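PDB 3ICL: EAL/GGDEF domain protein from Methylococcus capsulatus, which belongs to the GGDEF domain family and adopts its alpha/beta fold, with helices packed around a central mixed beta sheet. Local coordinates for residues A[30-40]-A[118-128]; A[64-73]-A[82-92]. The protein carries 1 engineered substitution. All coordinates share one frame; numbering follows the deposited sequence.

Interaction 1: residues A[30-40]-A[118-128]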
ATOM      1  N   PRO A  30     -13.038  11.482   2.530  1.00 28.73           N
ATOM      2  CA  PRO A  30     -13.357  10.167   1.986  1.00 23.46           C
ATOM      3  C   PRO A  30     -12.415   9.051   2.397  1.00 21.10           C
ATOM      4  O   PRO A  30     -11.342   9.278   2.955  1.00 22.03           O
ATOM      5  CB  PRO A  30     -13.296  10.410   0.486  1.00 26.23           C
ATOM      6  CG  PRO A  30     -12.083  11.281   0.391  1.00 27.41           C
ATOM      7  CD  PRO A  30     -12.317  12.288   1.524  1.00 32.50           C
ATOM      8  N   VAL A  31     -12.842   7.832   2.115  1.00 22.19           N
ATOM      9  CA  VAL A  31     -12.023   6.673   2.385  1.00 22.24           C
ATOM     10  C   VAL A  31     -11.184   6.552   1.127  1.00 19.22           C
ATOM     11  O   VAL A  31     -11.692   6.729   0.016  1.00 15.51           O
ATOM     12  CB  VAL A  31     -12.869   5.393   2.542  1.00 20.80           C
ATOM     13  CG1 VAL A  31     -11.970   4.175   2.514  1.00 20.04           C
ATOM     14  CG2 VAL A  31     -13.652   5.447   3.834  1.00 23.27           C
ATOM     15  N   VAL A  32      -9.897   6.292   1.299  1.00 19.80           N
ATOM     16  CA  VAL A  32      -9.014   6.131   0.158  1.00 14.79           C
ATOM     17  C   VAL A  32      -8.219   4.854   0.351  1.00 15.39           C
ATOM     18  O   VAL A  32      -7.751   4.557   1.453  1.00 14.94           O
ATOM     19  CB  VAL A  32      -8.047   7.316   0.002  1.00 15.37           C
ATOM     20  CG1 VAL A  32      -7.127   7.078  -1.198  1.00  8.56           C
ATOM     21  CG2 VAL A  32      -8.835   8.603  -0.179  1.00 14.11           C
ATOM     22  N   LEU A  33      -8.074   4.104  -0.732  1.00 14.52           N
ATOM     23  CA  LEU A  33      -7.357   2.843  -0.700  1.00 17.17           C
ATOM     24  C   LEU A  33      -6.137   2.900  -1.610  1.00 18.67           C
ATOM     25  O   LEU A  33      -6.234   3.294  -2.774  1.00 17.40           O
ATOM     26  CB  LEU A  33      -8.292   1.732  -1.168  1.00 21.64           C
ATOM     27  CG  LEU A  33      -8.192   0.331  -0.576  1.00 34.72           C
ATOM     28  CD1 LEU A  33      -8.318   0.374   0.944  1.00 30.21           C
ATOM     29  CD2 LEU A  33      -9.310  -0.501  -1.177  1.00 44.34           C
ATOM     30  N   LEU A  34      -4.984   2.536  -1.063  1.00 15.09           N
ATOM     31  CA  LEU A  34      -3.752   2.489  -1.838  1.00 15.28           C
ATOM     32  C   LEU A  34      -3.369   1.019  -1.920  1.00 16.39           C
ATOM     33  O   LEU A  34      -3.458   0.296  -0.931  1.00 17.04           O
ATOM     34  CB  LEU A  34      -2.629   3.286  -1.156  1.00 14.81           C
ATOM     35  CG  LEU A  34      -2.543   4.796  -1.434  1.00 22.30           C
ATOM     36  CD1 LEU A  34      -3.863   5.468  -1.116  1.00 20.98           C
ATOM     37  CD2 LEU A  34      -1.417   5.399  -0.610  1.00 31.20           C
ATOM     38  N   PHE A  35      -2.972   0.576  -3.106  1.00 15.31           N
ATOM     39  CA  PHE A  35      -2.563  -0.806  -3.317  1.00 14.31           C
ATOM     40  C   PHE A  35      -1.113  -0.686  -3.772  1.00 15.09           C
ATOM     41  O   PHE A  35      -0.838  -0.219  -4.875  1.00 16.32           O
ATOM     42  CB  PHE A  35      -3.425  -1.454  -4.411  1.00 10.51           C
ATOM     43  CG  PHE A  35      -3.772  -2.899  -4.148  1.00 15.00           C
ATOM     44  CD1 PHE A  35      -2.772  -3.852  -3.954  1.00 20.44           C
ATOM     45  CD2 PHE A  35      -5.104  -3.312  -4.125  1.00  9.94           C
ATOM     46  CE1 PHE A  35      -3.094  -5.200  -3.745  1.00 20.32           C
ATOM     47  CE2 PHE A  35      -5.439  -4.660  -3.918  1.00 12.94           C
ATOM     48  CZ  PHE A  35      -4.433  -5.603  -3.729  1.00 15.71           C
ATOM     49  N   LEU A  36      -0.189  -1.097  -2.912  1.00 14.15           N
ATOM     50  CA  LEU A  36       1.232  -0.985  -3.204  1.00 14.68           C
ATOM     51  C   LEU A  36       1.867  -2.297  -3.629  1.00 16.34           C
ATOM     52  O   LEU A  36       1.580  -3.357  -3.075  1.00 19.54           O
ATOM     53  CB  LEU A  36       1.947  -0.422  -1.976  1.00 14.10           C
ATOM     54  CG  LEU A  36       3.444  -0.125  -2.033  1.00 15.50           C
ATOM     55  CD1 LEU A  36       3.764   0.933  -0.982  1.00 18.28           C
ATOM     56  CD2 LEU A  36       4.247  -1.387  -1.794  1.00 14.72           C
ATOM     57  N   ASP A  37       2.750  -2.207  -4.615  1.00 15.67           N
ATOM     58  CA  ASP A  37       3.432  -3.379  -5.141  1.00 16.58           C
ATOM     59  C   ASP A  37       4.933  -3.174  -5.033  1.00 22.39           C
ATOM     60  O   ASP A  37       5.448  -2.120  -5.418  1.00 19.78           O
ATOM     61  CB  ASP A  37       3.066  -3.558  -6.616  1.00 12.32           C
ATOM     62  CG  ASP A  37       3.571  -4.857  -7.199  1.00 18.77           C
ATOM     63  OD1 ASP A  37       4.456  -5.502  -6.595  1.00 20.37           O
ATOM     64  OD2 ASP A  37       3.079  -5.231  -8.283  1.00 21.90           O
ATOM     65  N   VAL A  38       5.629  -4.160  -4.479  1.00 15.64           N
ATOM     66  CA  VAL A  38       7.081  -4.080  -4.410  1.00 16.38           C
ATOM     67  C   VAL A  38       7.442  -4.758  -5.720  1.00 16.17           C
ATOM     68  O   VAL A  38       7.542  -5.984  -5.804  1.00 19.14           O
ATOM     69  CB  VAL A  38       7.654  -4.854  -3.213  1.00 21.05           C
ATOM     70  CG1 VAL A  38       9.173  -4.763  -3.216  1.00 26.61           C
ATOM     71  CG2 VAL A  38       7.111  -4.267  -1.917  1.00 19.61           C
ATOM     72  N   ASP A  39       7.594  -3.933  -6.750  1.00 21.08           N
ATOM     73  CA  ASP A  39       7.878  -4.398  -8.100  1.00 26.45           C
ATOM     74  C   ASP A  39       9.020  -5.382  -8.295  1.00 28.49           C
ATOM     75  O   ASP A  39       8.868  -6.357  -9.029  1.00 28.55           O
ATOM     76  CB  ASP A  39       8.098  -3.202  -9.034  1.00 23.40           C
ATOM     77  CG  ASP A  39       6.890  -2.280  -9.105  1.00 21.82           C
ATOM     78  OD1 ASP A  39       5.761  -2.737  -8.820  1.00 16.98           O
ATOM     79  OD2 ASP A  39       7.072  -1.096  -9.463  1.00 20.04           O
ATOM     80  N   ASN A  40      10.161  -5.142  -7.654  1.00 19.20           N
ATOM     81  CA  ASN A  40      11.305  -6.030  -7.844  1.00 25.89           C
ATOM     82  C   ASN A  40      11.539  -7.034  -6.715  1.00 30.98           C
ATOM     83  O   ASN A  40      12.629  -7.592  -6.581  1.00 32.19           O
ATOM     84  CB  ASN A  40      12.571  -5.187  -8.086  1.00 21.10           C
ATOM     85  CG  ASN A  40      12.953  -4.339  -6.887  1.00 26.99           C
ATOM     86  OD1 ASN A  40      12.125  -4.052  -6.020  1.00 27.88           O
ATOM     87  ND2 ASN A  40      14.214  -3.920  -6.840  1.00 29.61           N
ATOM     88  N   VAL A 118      17.600  -1.746  -2.847  1.00 28.08           N
ATOM     89  CA  VAL A 118      16.736  -0.657  -3.262  1.00 27.53           C
ATOM     90  C   VAL A 118      15.538  -1.287  -3.964  1.00 23.87           C
ATOM     91  O   VAL A 118      15.688  -1.966  -4.975  1.00 25.82           O
ATOM     92  CB  VAL A 118      17.467   0.308  -4.226  1.00 31.43           C
ATOM     93  CG1 VAL A 118      18.072  -0.466  -5.389  1.00 42.46           C
ATOM     94  CG2 VAL A 118      16.499   1.365  -4.736  1.00 22.38           C
ATOM     95  N   ILE A 119      14.347  -1.096  -3.411  1.00 22.76           N
ATOM     96  CA  ILE A 119      13.160  -1.669  -4.034  1.00 22.62           C
ATOM     97  C   ILE A 119      12.524  -0.657  -4.960  1.00 21.39           C
ATOM     98  O   ILE A 119      12.704   0.554  -4.789  1.00 19.64           O
ATOM     99  CB  ILE A 119      12.085  -2.092  -2.999  1.00 20.24           C
ATOM    100  CG1 ILE A 119      11.702  -0.897  -2.122  1.00 19.22           C
ATOM    101  CG2 ILE A 119      12.585  -3.268  -2.171  1.00 21.65           C
ATOM    102  CD1 ILE A 119      10.545  -1.161  -1.198  1.00 27.45           C
ATOM    103  N   SER A 120      11.798  -1.161  -5.953  1.00 21.01           N
ATOM    104  CA  SER A 120      11.072  -0.314  -6.892  1.00 22.59           C
ATOM    105  C   SER A 120       9.610  -0.496  -6.459  1.00 21.29           C
ATOM    106  O   SER A 120       9.186  -1.613  -6.157  1.00 27.36           O
ATOM    107  CB  SER A 120      11.300  -0.793  -8.330  1.00 21.92           C
ATOM    108  OG  SER A 120      10.955  -2.157  -8.466  1.00 30.50           O
ATOM    109  N   VAL A 121       8.849   0.594  -6.420  1.00 20.63           N
ATOM    110  CA  VAL A 121       7.463   0.551  -5.949  1.00 16.94           C
ATOM    111  C   VAL A 121       6.440   1.176  -6.897  1.00 21.27           C
ATOM    112  O   VAL A 121       6.720   2.180  -7.549  1.00 21.69           O
ATOM    113  CB  VAL A 121       7.353   1.291  -4.580  1.00 20.48           C
ATOM    114  CG1 VAL A 121       5.914   1.338  -4.107  1.00 17.10           C
ATOM    115  CG2 VAL A 121       8.234   0.605  -3.540  1.00 21.98           C
ATOM    116  N   SER A 122       5.254   0.575  -6.969  1.00 13.06           N
ATOM    117  CA  SER A 122       4.167   1.101  -7.802  1.00 15.79           C
ATOM    118  C   SER A 122       2.909   1.141  -6.953  1.00 16.79           C
ATOM    119  O   SER A 122       2.570   0.163  -6.288  1.00 17.91           O
ATOM    120  CB  SER A 122       3.920   0.227  -9.033  1.00 13.43           C
ATOM    121  OG  SER A 122       4.890   0.463 -10.035  1.00 21.56           O
ATOM    122  N   ILE A 123       2.215   2.273  -6.980  1.00 12.16           N
ATOM    123  CA  ILE A 123       1.013   2.430  -6.182  1.00 12.62           C
ATOM    124  C   ILE A 123      -0.228   2.815  -6.984  1.00 17.30           C
ATOM    125  O   ILE A 123      -0.198   3.742  -7.796  1.00 15.54           O
ATOM    126  CB  ILE A 123       1.219   3.508  -5.098  1.00 13.18           C
ATOM    127  CG1 ILE A 123       2.415   3.137  -4.213  1.00 18.66           C
ATOM    128  CG2 ILE A 123      -0.054   3.654  -4.268  1.00 14.40           C
ATOM    129  CD1 ILE A 123       2.756   4.184  -3.165  1.00 27.90           C
ATOM    130  N   GLY A 124      -1.317   2.097  -6.738  1.00 15.00           N
ATOM    131  CA  GLY A 124      -2.574   2.403  -7.401  1.00 14.79           C
ATOM    132  C   GLY A 124      -3.485   3.023  -6.356  1.00 13.96           C
ATOM    133  O   GLY A 124      -3.500   2.569  -5.209  1.00 17.27           O
ATOM    134  N   ILE A 125      -4.247   3.934  -6.718  1.00 13.75           N
ATOM    135  CA  ILE A 125      -5.070   4.590  -5.707  1.00 15.00           C
ATOM    136  C   ILE A 125      -6.556   4.608  -6.053  1.00 13.55           C
ATOM    137  O   ILE A 125      -6.943   4.883  -7.193  1.00 13.13           O
ATOM    138  CB  ILE A 125      -4.641   6.066  -5.450  1.00 16.54           C
ATOM    139  CG1 ILE A 125      -3.243   6.139  -4.824  1.00 18.36           C
ATOM    140  CG2 ILE A 125      -5.623   6.721  -4.489  1.00 11.70           C
ATOM    141  CD1 ILE A 125      -2.651   7.529  -4.786  1.00 28.46           C
ATOM    142  N   ALA A 126      -7.468   4.384  -5.226  1.00 15.15           N
ATOM    143  CA  ALA A 126      -8.902   4.369  -5.496  1.00 13.84           C
ATOM    144  C   ALA A 126      -9.585   5.200  -4.420  1.00 16.95           C
ATOM    145  O   ALA A 126      -9.387   4.969  -3.230  1.00 22.95           O
ATOM    146  CB  ALA A 126      -9.430   2.947  -5.477  1.00 10.04           C
ATOM    147  N   VAL A 127     -10.388   6.169  -4.848  1.00 17.28           N
ATOM    148  CA  VAL A 127     -11.093   7.052  -3.924  1.00 18.11           C
ATOM    149  C   VAL A 127     -12.586   6.733  -3.881  1.00 17.59           C
ATOM    150  O   VAL A 127     -13.234   6.624  -4.919  1.00 22.65           O
ATOM    151  CB  VAL A 127     -10.933   8.536  -4.342  1.00 21.32           C
ATOM    152  CG1 VAL A 127     -11.516   9.451  -3.272  1.00 26.25           C
ATOM    153  CG2 VAL A 127      -9.464   8.854  -4.585  1.00 26.51           C
ATOM    154  N   SER A 128     -13.125   6.581  -2.678  1.00 15.43           N
ATOM    155  CA  SER A 128     -14.548   6.302  -2.522  1.00 19.83           C
ATOM    156  C   SER A 128     -15.276   7.640  -2.540  1.00 29.18           C
ATOM    157  O   SER A 128     -14.807   8.607  -1.940  1.00 30.04           O
ATOM    158  CB  SER A 128     -14.818   5.596  -1.191  1.00 24.54           C
ATOM    159  OG  SER A 128     -16.194   5.271  -1.065  1.00 30.37           O
TER
HETATM  160  O   HOH W   1     -15.460   7.918   1.100  1.00 24.33           O
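Ser122 OG lies 2.7 Å from Asp39 OD2 and also within reach of Asn156 OD1 of strand 156-159; with one proton it can donate to only one of them at a time. Asp39 CG is anti to the carbonyl carbon (chi1 -60°), which turns the carboxylate back over Ser122. One residue on, the Asn40 amide uses both its ends on the backbone of 118-128. OD1 accepts Ser120 N at 2.9 Å from well above the amide plane, whereas ND2 donates to Val118 O at 3.1 Å, almost in that plane and on a carbonyl lone pair. This two-point grip extends the pairing past the regular strands.

From Val32 to Val38 the backbones keep an unbroken antiparallel register. Leu33-Ala126, Phe35-Gly124 and Asp37-Ser122 are hydrogen-bonded pairs, each closed by two N-H...O bonds; Phe35 N to Gly124 O, for example, measures 2.9 Å. The axes of strands 32-38 and 121-127 come within 4.7 Å, their directions 161° apart, close to antiparallel. Val32, Leu34, Leu36 and Val38 share one face with Val121, Ile123, Ile125 and Val127. Leu36 CG, swung anti to its N (chi1 -176°), presses on Val121 CG1 at 3.5 Å, while Leu34 CG lies alongside Ile125 CG1 at 3.7 Å, the two chains pointing the same way. On the other face, Leu33 and Phe35 turn to helix 135-152, and Asp37 lies about 3 Å, nearest atoms, from a sulfate ion that probably came from the crystallisation liquor.

Strands 32-38 and 121-127 are adjacent inner strands of the five-stranded sheet, order 2-3-1-4-5, of the GGDEF domain fold.

Interaction 2: residues A[64-73]-A[82-92]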
ATOM      1  N   ILE A  64       5.965   1.836   5.725  1.00 14.17           N
ATOM      2  CA  ILE A  64       4.682   2.262   5.193  1.00 16.33           C
ATOM      3  C   ILE A  64       3.856   2.847   6.333  1.00 16.15           C
ATOM      4  O   ILE A  64       3.240   3.901   6.189  1.00 19.30           O
ATOM      5  CB  ILE A  64       3.921   1.089   4.552  1.00 16.19           C
ATOM      6  CG1 ILE A  64       4.649   0.639   3.282  1.00 13.14           C
ATOM      7  CG2 ILE A  64       2.496   1.511   4.233  1.00 12.83           C
ATOM      8  CD1 ILE A  64       4.024  -0.566   2.586  1.00 26.57           C
ATOM      9  N   ARG A  65       3.861   2.170   7.477  1.00 15.15           N
ATOM     10  CA  ARG A  65       3.104   2.657   8.626  1.00 20.10           C
ATOM     11  C   ARG A  65       3.595   4.027   9.103  1.00 22.04           C
ATOM     12  O   ARG A  65       2.808   4.839   9.587  1.00 21.24           O
ATOM     13  CB  ARG A  65       3.170   1.641   9.773  1.00 26.52           C
ATOM     14  CG  ARG A  65       2.539   0.300   9.435  1.00 27.93           C
ATOM     15  CD  ARG A  65       2.323  -0.574  10.665  1.00 40.14           C
ATOM     16  NE  ARG A  65       3.577  -0.978  11.293  1.00 50.58           N
ATOM     17  CZ  ARG A  65       3.673  -1.911  12.235  1.00 59.35           C
ATOM     18  NH1 ARG A  65       2.587  -2.544  12.662  1.00 58.37           N
ATOM     19  NH2 ARG A  65       4.856  -2.210  12.756  1.00 63.50           N
ATOM     20  N   THR A  66       4.890   4.296   8.962  1.00 15.95           N
ATOM     21  CA  THR A  66       5.424   5.589   9.401  1.00 19.58           C
ATOM     22  C   THR A  66       4.983   6.694   8.456  1.00 22.96           C
ATOM     23  O   THR A  66       4.992   7.872   8.821  1.00 25.11           O
ATOM     24  CB  THR A  66       6.971   5.621   9.425  1.00 21.82           C
ATOM     25  OG1 THR A  66       7.469   5.625   8.080  1.00 23.96           O
ATOM     26  CG2 THR A  66       7.524   4.424  10.160  1.00 17.77           C
ATOM     27  N   ALA A  67       4.591   6.313   7.243  1.00 16.99           N
ATOM     28  CA  ALA A  67       4.183   7.292   6.240  1.00 14.91           C
ATOM     29  C   ALA A  67       2.687   7.540   6.160  1.00 14.63           C
ATOM     30  O   ALA A  67       2.255   8.472   5.493  1.00 21.19           O
ATOM     31  CB  ALA A  67       4.726   6.885   4.868  1.00 16.48           C
ATOM     32  N   VAL A  68       1.887   6.712   6.824  1.00 17.75           N
ATOM     33  CA  VAL A  68       0.440   6.916   6.819  1.00 18.21           C
ATOM     34  C   VAL A  68       0.062   7.658   8.100  1.00 24.53           C
ATOM     35  O   VAL A  68       0.943   8.134   8.810  1.00 22.62           O
ATOM     36  CB  VAL A  68      -0.335   5.570   6.724  1.00 16.51           C
ATOM     37  CG1 VAL A  68      -0.026   4.901   5.390  1.00 21.69           C
ATOM     38  CG2 VAL A  68       0.041   4.641   7.877  1.00 16.34           C
ATOM     39  N   ARG A  69      -1.233   7.782   8.390  1.00 20.61           N
ATOM     40  CA  ARG A  69      -1.651   8.479   9.605  1.00 19.86           C
ATOM     41  C   ARG A  69      -2.102   7.502  10.684  1.00 26.91           C
ATOM     42  O   ARG A  69      -2.547   6.394  10.389  1.00 22.19           O
ATOM     43  CB  ARG A  69      -2.799   9.463   9.324  1.00 24.25           C
ATOM     44  CG  ARG A  69      -2.479  10.602   8.346  1.00 25.23           C
ATOM     45  CD  ARG A  69      -2.624  10.141   6.904  1.00 25.25           C
ATOM     46  NE  ARG A  69      -3.879   9.422   6.715  1.00 25.77           N
ATOM     47  CZ  ARG A  69      -5.080   9.990   6.738  1.00 23.36           C
ATOM     48  NH1 ARG A  69      -5.195  11.296   6.932  1.00 19.87           N
ATOM     49  NH2 ARG A  69      -6.167   9.243   6.595  1.00 20.91           N
ATOM     50  N   ASP A  70      -1.982   7.914  11.941  1.00 27.22           N
ATOM     51  CA  ASP A  70      -2.417   7.062  13.037  1.00 30.45           C
ATOM     52  C   ASP A  70      -3.899   6.827  12.766  1.00 25.46           C
ATOM     53  O   ASP A  70      -4.634   7.767  12.470  1.00 26.03           O
ATOM     54  CB  ASP A  70      -2.220   7.775  14.376  1.00 42.09           C
ATOM     55  CG  ASP A  70      -2.519   6.880  15.564  1.00 52.56           C
ATOM     56  OD1 ASP A  70      -1.851   5.835  15.704  1.00 50.25           O
ATOM     57  OD2 ASP A  70      -3.425   7.222  16.352  1.00 60.72           O
ATOM     58  N   GLY A  71      -4.336   5.576  12.841  1.00 23.85           N
ATOM     59  CA  GLY A  71      -5.733   5.287  12.561  1.00 30.44           C
ATOM     60  C   GLY A  71      -5.889   4.581  11.222  1.00 23.67           C
ATOM     61  O   GLY A  71      -6.921   3.963  10.958  1.00 26.62           O
ATOM     62  N   ASP A  72      -4.876   4.682  10.365  1.00 25.51           N
ATOM     63  CA  ASP A  72      -4.924   4.012   9.067  1.00 17.22           C
ATOM     64  C   ASP A  72      -4.506   2.556   9.266  1.00 21.26           C
ATOM     65  O   ASP A  72      -3.855   2.224  10.256  1.00 26.34           O
ATOM     66  CB  ASP A  72      -3.974   4.678   8.063  1.00 17.22           C
ATOM     67  CG  ASP A  72      -4.405   6.088   7.690  1.00 21.49           C
ATOM     68  OD1 ASP A  72      -5.592   6.430   7.887  1.00 22.39           O
ATOM     69  OD2 ASP A  72      -3.553   6.848   7.181  1.00 20.30           O
ATOM     70  N   THR A  73      -4.872   1.689   8.323  1.00 24.68           N
ATOM     71  CA  THR A  73      -4.525   0.277   8.423  1.00 21.44           C
ATOM     72  C   THR A  73      -3.742  -0.193   7.205  1.00 19.57           C
ATOM     73  O   THR A  73      -4.033   0.203   6.075  1.00 12.87           O
ATOM     74  CB  THR A  73      -5.791  -0.597   8.565  1.00 31.38           C
ATOM     75  OG1 THR A  73      -6.540  -0.165   9.703  1.00 32.64           O
ATOM     76  CG2 THR A  73      -5.419  -2.063   8.755  1.00 33.62           C
ATOM     77  N   PHE A  82       0.741  -4.645  -0.689  1.00 15.81           N
ATOM     78  CA  PHE A  82       0.190  -4.135   0.561  1.00 18.15           C
ATOM     79  C   PHE A  82      -1.064  -3.313   0.268  1.00 17.79           C
ATOM     80  O   PHE A  82      -1.080  -2.508  -0.667  1.00 16.13           O
ATOM     81  CB  PHE A  82       1.215  -3.243   1.271  1.00 13.43           C
ATOM     82  CG  PHE A  82       2.436  -3.974   1.756  1.00 16.64           C
ATOM     83  CD1 PHE A  82       2.452  -4.579   3.008  1.00 19.04           C
ATOM     84  CD2 PHE A  82       3.573  -4.061   0.958  1.00 19.11           C
ATOM     85  CE1 PHE A  82       3.581  -5.261   3.458  1.00 16.90           C
ATOM     86  CE2 PHE A  82       4.708  -4.741   1.404  1.00 22.00           C
ATOM     87  CZ  PHE A  82       4.709  -5.341   2.653  1.00 18.97           C
ATOM     88  N   THR A  83      -2.117  -3.535   1.046  1.00 13.06           N
ATOM     89  CA  THR A  83      -3.339  -2.758   0.878  1.00 17.81           C
ATOM     90  C   THR A  83      -3.319  -1.741   2.004  1.00 17.77           C
ATOM     91  O   THR A  83      -3.208  -2.092   3.177  1.00 17.07           O
ATOM     92  CB  THR A  83      -4.612  -3.608   0.987  1.00 17.35           C
ATOM     93  OG1 THR A  83      -4.550  -4.407   2.171  1.00 19.95           O
ATOM     94  CG2 THR A  83      -4.762  -4.498  -0.252  1.00 15.96           C
ATOM     95  N   ILE A  84      -3.417  -0.477   1.629  1.00 15.06           N
ATOM     96  CA  ILE A  84      -3.363   0.615   2.581  1.00 15.42           C
ATOM     97  C   ILE A  84      -4.686   1.370   2.654  1.00 17.50           C
ATOM     98  O   ILE A  84      -5.155   1.928   1.665  1.00 14.74           O
ATOM     99  CB  ILE A  84      -2.221   1.566   2.171  1.00 12.74           C
ATOM    100  CG1 ILE A  84      -0.904   0.785   2.209  1.00 11.88           C
ATOM    101  CG2 ILE A  84      -2.199   2.797   3.061  1.00 18.71           C
ATOM    102  CD1 ILE A  84       0.169   1.326   1.289  1.00 27.34           C
ATOM    103  N   LEU A  85      -5.280   1.381   3.838  1.00 10.61           N
ATOM    104  CA  LEU A  85      -6.544   2.066   4.062  1.00 14.19           C
ATOM    105  C   LEU A  85      -6.342   3.413   4.737  1.00 15.43           C
ATOM    106  O   LEU A  85      -5.781   3.488   5.828  1.00 15.85           O
ATOM    107  CB  LEU A  85      -7.461   1.199   4.935  1.00 18.40           C
ATOM    108  CG  LEU A  85      -8.648   1.865   5.640  1.00 21.35           C
ATOM    109  CD1 LEU A  85      -9.579   2.538   4.634  1.00 22.60           C
ATOM    110  CD2 LEU A  85      -9.399   0.803   6.439  1.00 24.83           C
ATOM    111  N   LEU A  86      -6.784   4.476   4.072  1.00 16.45           N
ATOM    112  CA  LEU A  86      -6.697   5.813   4.641  1.00 20.32           C
ATOM    113  C   LEU A  86      -8.087   6.078   5.215  1.00 22.43           C
ATOM    114  O   LEU A  86      -9.049   6.320   4.489  1.00 22.99           O
ATOM    115  CB  LEU A  86      -6.329   6.839   3.564  1.00 17.54           C
ATOM    116  CG  LEU A  86      -5.004   6.556   2.845  1.00 18.32           C
ATOM    117  CD1 LEU A  86      -4.666   7.731   1.954  1.00 16.76           C
ATOM    118  CD2 LEU A  86      -3.877   6.322   3.851  1.00 12.87           C
ATOM    119  N   ASN A  87      -8.172   6.008   6.537  1.00 15.14           N
ATOM    120  CA  ASN A  87      -9.427   6.167   7.266  1.00 21.31           C
ATOM    121  C   ASN A  87      -9.854   7.630   7.386  1.00 20.17           C
ATOM    122  O   ASN A  87      -9.791   8.217   8.469  1.00 22.12           O
ATOM    123  CB  ASN A  87      -9.246   5.525   8.647  1.00 20.45           C
ATOM    124  CG  ASN A  87     -10.543   5.376   9.405  1.00 33.98           C
ATOM    125  OD1 ASN A  87     -11.627   5.398   8.823  1.00 33.43           O
ATOM    126  ND2 ASN A  87     -10.436   5.200  10.717  1.00 41.01           N
ATOM    127  N   GLY A  88     -10.310   8.199   6.271  1.00 18.11           N
ATOM    128  CA  GLY A  88     -10.698   9.598   6.243  1.00 23.19           C
ATOM    129  C   GLY A  88      -9.455  10.337   5.784  1.00 22.33           C
ATOM    130  O   GLY A  88      -8.583  10.653   6.590  1.00 21.09           O
ATOM    131  N   ALA A  89      -9.374  10.615   4.487  1.00 22.02           N
ATOM    132  CA  ALA A  89      -8.196  11.253   3.906  1.00 19.41           C
ATOM    133  C   ALA A  89      -8.222  12.767   3.739  1.00 22.07           C
ATOM    134  O   ALA A  89      -7.562  13.302   2.849  1.00 18.09           O
ATOM    135  CB  ALA A  89      -7.887  10.601   2.562  1.00 16.19           C
ATOM    136  N   LYS A  90      -8.962  13.463   4.590  1.00 21.01           N
ATOM    137  CA  LYS A  90      -9.017  14.914   4.488  1.00 23.21           C
ATOM    138  C   LYS A  90      -7.610  15.505   4.524  1.00 25.78           C
ATOM    139  O   LYS A  90      -6.753  15.071   5.300  1.00 21.26           O
ATOM    140  CB  LYS A  90      -9.851  15.504   5.627  1.00 27.68           C
ATOM    141  CG  LYS A  90      -9.979  17.025   5.562  1.00 29.96           C
ATOM    142  CD  LYS A  90     -10.973  17.552   6.591  1.00 35.39           C
ATOM    143  CE  LYS A  90     -11.279  19.029   6.356  1.00 45.83           C
ATOM    144  NZ  LYS A  90     -12.365  19.540   7.243  1.00 51.44           N
ATOM    145  N   ASP A  91      -7.376  16.486   3.658  1.00 32.35           N
ATOM    146  CA  ASP A  91      -6.095  17.173   3.575  1.00 37.62           C
ATOM    147  C   ASP A  91      -4.933  16.344   3.034  1.00 30.64           C
ATOM    148  O   ASP A  91      -3.775  16.726   3.193  1.00 33.06           O
ATOM    149  CB  ASP A  91      -5.724  17.748   4.947  1.00 51.58           C
ATOM    150  CG  ASP A  91      -6.797  18.668   5.501  1.00 58.00           C
ATOM    151  OD1 ASP A  91      -7.218  19.596   4.779  1.00 55.57           O
ATOM    152  OD2 ASP A  91      -7.216  18.464   6.659  1.00 65.94           O
ATOM    153  N   THR A  92      -5.230  15.216   2.394  1.00 27.56           N
ATOM    154  CA  THR A  92      -4.167  14.391   1.821  1.00 24.62           C
ATOM    155  C   THR A  92      -4.289  14.408   0.304  1.00 18.88           C
ATOM    156  O   THR A  92      -3.591  13.667  -0.388  1.00 16.37           O
ATOM    157  CB  THR A  92      -4.246  12.913   2.280  1.00 24.65           C
ATOM    158  OG1 THR A  92      -5.460  12.322   1.789  1.00 21.89           O
ATOM    159  CG2 THR A  92      -4.206  12.816   3.804  1.00 28.23           C
TER
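The guanidinium of Arg69 meets Gly88 O edge-on: NH2 donates to that carbonyl at 2.8 Å, with the oxygen 2° out of the guanidinium plane. Seen from Gly88, however, the donor stands well above the carbonyl plane. The arginine chain bends at chi2 (83°) and chi3 (47°), curling back so that NE also forms a salt bridge to the syn lone pair of Asp72 OD2 at 2.6 Å. The same oxygen accepts Arg69 N from above the carboxylate plane, so two bonds hold OD2, and Asp72 OD1 takes Asn87 N at 2.9 Å. The carboxylate thus ties the type II turn 69-72 to the backbone at Asn87, and NH1 passes within 3.6 Å of Thr92 CG2.

Apolar contacts occupy the other end. Ile64 CD1 sits over one face of the Phe82 ring, 4.1 Å from the centroid, in a CH-pi contact displaced toward the rim. Its CG2 branch meets Ile84 CD1 at 3.8 Å, and Val68 CG1 reaches Ile84 CG2 at the same spacing.

Thr73 and Leu85 form a hydrogen-bonded antiparallel pair that starts the hairpin of strands 73-77 and 81-86. Through Ile64, the C-terminal part of helix 50-67 packs on one face of strand 81-86, where Ile102 and Val98 of helix 96-106 also touch Ile84 and Leu86, respectively; Thr73 and Leu85 turn instead to Phe13 of helix 10-23.

Interactions 1 and 2 share one sheet, with strand 32-38 between strands 121-127 and 81-86. Leu34 O to Ile84 N (2.7 Å) and Val32 O to Leu86 N (2.8 Å) are probable hydrogen bonds. The centre of interaction 1 lies about 4 Å from that of the chain, that of interaction 2 about 9 Å; both are largely buried, but interaction 2 reaches the surface at its turns. Interaction 1 rests on repeated backbone pairing with aliphatic cover, its side-chain polar contacts gathering at one end, where Asp39 and Asn40 meet Ser122 and the backbone of 118-120. In interaction 2 a single bridged pair, Thr73-Leu85, is supplemented by a helix end and the Arg69-Asp72 salt bridge of a partly exposed turn.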